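Local coordinates for centrosomal protein of 104 kDa (Homo sapiens, PDB 5LPH), which is required for ciliogenesis and for structural integrity at the ciliary tip, and carries a tubulin-binding TOG domain, at residues G27-L32 against V52-C57. Sequence-based numbering, arbitrary orientation.
Sequences GEPEPL and VAEAYC
Leu32 lays its branched end over the side of the helical turn 52-56, CD2 packing 3.5 Å from Tyr56 CB and close to the root of the phenol ring, which it meets obliquely. CG stands anti to the carbonyl carbon (chi1 -66°), and the methyls beyond it come nearer the helix than the initial direction of the side chain suggests. The other methyl, CD1, lies 4.1 Å from Val52 CG1, so the two methyls reach residues one helical turn apart, and CD2 also packs against Ala53 CA. Beyond this contact the tyrosine hydroxyl is hydrogen-bonded to Glu39, and its ring forms a cation-pi pair with Arg99. Pro29 covers the adjoining side of the helix: its CB sits 4.0 Å from Cys57 CB, while CG rests 4.0 Å from Glu54 CG, the proline ring and the glutamate lying side by side. The same ring also touches Tyr62 of helix 60-76. This is the N-terminal end of an all-helical TOG domain built in the manner of HEAT repeats, where the extended 27-32 segment, ahead of helix 34-39, folds back against the end of helix 49-56. No direct hydrogen bond joins the two segments; a water lies between the Pro29 and Leu32 contacts, donating to Glu30 O and to Ala53 O, each at 2.8 Å. It thereby ties the backbone of the extended segment to the last helical turn. Glu30 places CG between its backbone N and carbonyl carbon (chi1 68°) and then bends at chi2, bringing the carboxylate to Cys57, where the helix ends. There OE1 lies 3.6 Å from Cys57 CB and OE2 3.5 Å from Cys57 CA, and OE2 accepts a hydrogen bond from the backbone N of Lys58.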
loop_
_atom_site.group_PDB
_atom_site.type_symbol
_atom_site.label_atom_id
_atom_site.label_comp_id
_atom_site.label_asym_id
_atom_site.label_seq_id
_atom_site.Cartn_x
_atom_site.Cartn_y
_atom_site.Cartn_z
ATOM N N GLY A 27 -5.146 -7.381 34.681
ATOM C CA GLY A 27 -3.795 -7.003 35.105
ATOM C C GLY A 27 -3.237 -5.984 34.130
ATOM O O GLY A 27 -3.717 -5.875 33.000
ATOM N N GLU A 28 -2.228 -5.239 34.566
ATOM C CA GLU A 28 -1.590 -4.221 33.723
ATOM C C GLU A 28 -0.775 -4.853 32.574
ATOM O O GLU A 28 -0.405 -6.028 32.654
ATOM C CB GLU A 28 -0.690 -3.299 34.571
ATOM C CG GLU A 28 0.574 -3.957 35.129
ATOM C CD GLU A 28 1.379 -3.045 36.046
ATOM O OE1 GLU A 28 1.408 -1.811 35.827
ATOM O OE2 GLU A 28 2.004 -3.575 36.989
ATOM N N PRO A 29 -0.495 -4.078 31.505
ATOM C CA PRO A 29 0.417 -4.529 30.442
ATOM C C PRO A 29 1.819 -4.836 30.964
ATOM O O PRO A 29 2.284 -4.170 31.889
ATOM C CB PRO A 29 0.480 -3.324 29.497
ATOM C CG PRO A 29 -0.791 -2.600 29.725
ATOM C CD PRO A 29 -1.112 -2.780 31.175
ATOM N N GLU A 30 2.483 -5.826 30.372
ATOM C CA GLU A 30 3.860 -6.162 30.761
ATOM C C GLU A 30 4.809 -5.026 30.344
ATOM O O GLU A 30 4.438 -4.196 29.509
ATOM C CB GLU A 30 4.295 -7.532 30.202
ATOM C CG GLU A 30 4.458 -7.634 28.688
ATOM C CD GLU A 30 3.245 -8.206 27.974
ATOM O OE1 GLU A 30 2.127 -8.222 28.542
ATOM O OE2 GLU A 30 3.415 -8.639 26.816
ATOM N N PRO A 31 6.023 -4.967 30.933
ATOM C CA PRO A 31 6.884 -3.851 30.565
ATOM C C PRO A 31 7.466 -4.018 29.165
ATOM O O PRO A 31 7.522 -5.134 28.626
ATOM C CB PRO A 31 7.989 -3.902 31.622
ATOM C CG PRO A 31 8.103 -5.342 31.961
ATOM C CD PRO A 31 6.726 -5.929 31.804
ATOM N N LEU A 32 7.880 -2.898 28.589
ATOM C CA LEU A 32 8.562 -2.888 27.302
ATOM C C LEU A 32 9.924 -3.563 27.447
ATOM O O LEU A 32 10.609 -3.370 28.454
ATOM C CB LEU A 32 8.738 -1.446 26.806
ATOM C CG LEU A 32 7.435 -0.714 26.463
ATOM C CD1 LEU A 32 7.625 0.795 26.474
ATOM C CD2 LEU A 32 6.892 -1.180 25.121
ATOM N N VAL A 52 2.147 3.413 25.032
ATOM C CA VAL A 52 3.095 2.637 24.210
ATOM C C VAL A 52 3.193 1.190 24.710
ATOM O O VAL A 52 3.231 0.260 23.904
ATOM C CB VAL A 52 4.493 3.293 24.140
ATOM C CG1 VAL A 52 5.494 2.401 23.420
ATOM C CG2 VAL A 52 4.408 4.635 23.427
ATOM N N ALA A 53 3.226 1.012 26.030
ATOM C CA ALA A 53 3.258 -0.319 26.646
ATOM C C ALA A 53 2.018 -1.148 26.290
ATOM O O ALA A 53 2.143 -2.319 25.959
ATOM C CB ALA A 53 3.398 -0.204 28.159
ATOM N N GLU A 54 0.838 -0.531 26.369
ATOM C CA GLU A 54 -0.414 -1.140 25.894
ATOM C C GLU A 54 -0.293 -1.663 24.455
ATOM O O GLU A 54 -0.619 -2.821 24.176
ATOM C CB GLU A 54 -1.561 -0.130 25.912
ATOM C CG GLU A 54 -2.346 0.010 27.198
ATOM C CD GLU A 54 -3.657 0.739 26.940
ATOM O OE1 GLU A 54 -3.597 1.956 26.666
ATOM O OE2 GLU A 54 -4.733 0.092 26.976
ATOM N N ALA A 55 0.179 -0.793 23.560
ATOM C CA ALA A 55 0.335 -1.115 22.135
ATOM C C ALA A 55 1.300 -2.261 21.854
ATOM O O ALA A 55 1.112 -2.986 20.883
ATOM C CB ALA A 55 0.765 0.125 21.357
ATOM N N TYR A 56 2.320 -2.419 22.697
ATOM C CA TYR A 56 3.342 -3.468 22.536
ATOM C C TYR A 56 3.042 -4.800 23.230
ATOM O O TYR A 56 3.720 -5.794 22.956
ATOM C CB TYR A 56 4.703 -2.968 23.046
ATOM C CG TYR A 56 5.554 -2.303 21.987
ATOM C CD1 TYR A 56 5.307 -0.991 21.590
ATOM C CD2 TYR A 56 6.619 -2.975 21.401
ATOM C CE1 TYR A 56 6.086 -0.375 20.627
ATOM C CE2 TYR A 56 7.408 -2.365 20.432
ATOM C CZ TYR A 56 7.131 -1.064 20.048
ATOM O OH TYR A 56 7.889 -0.436 19.098
ATOM N N CYS A 57 2.060 -4.837 24.126
ATOM C CA CYS A 57 1.893 -6.002 25.004
ATOM C C CYS A 57 1.173 -7.173 24.321
ATOM O O CYS A 57 0.630 -7.040 23.219
ATOM C CB CYS A 57 1.179 -5.601 26.293
ATOM S SG CYS A 57 -0.595 -5.415 26.142
HETATM O O HOH W 1 4.061 -4.150 26.739
#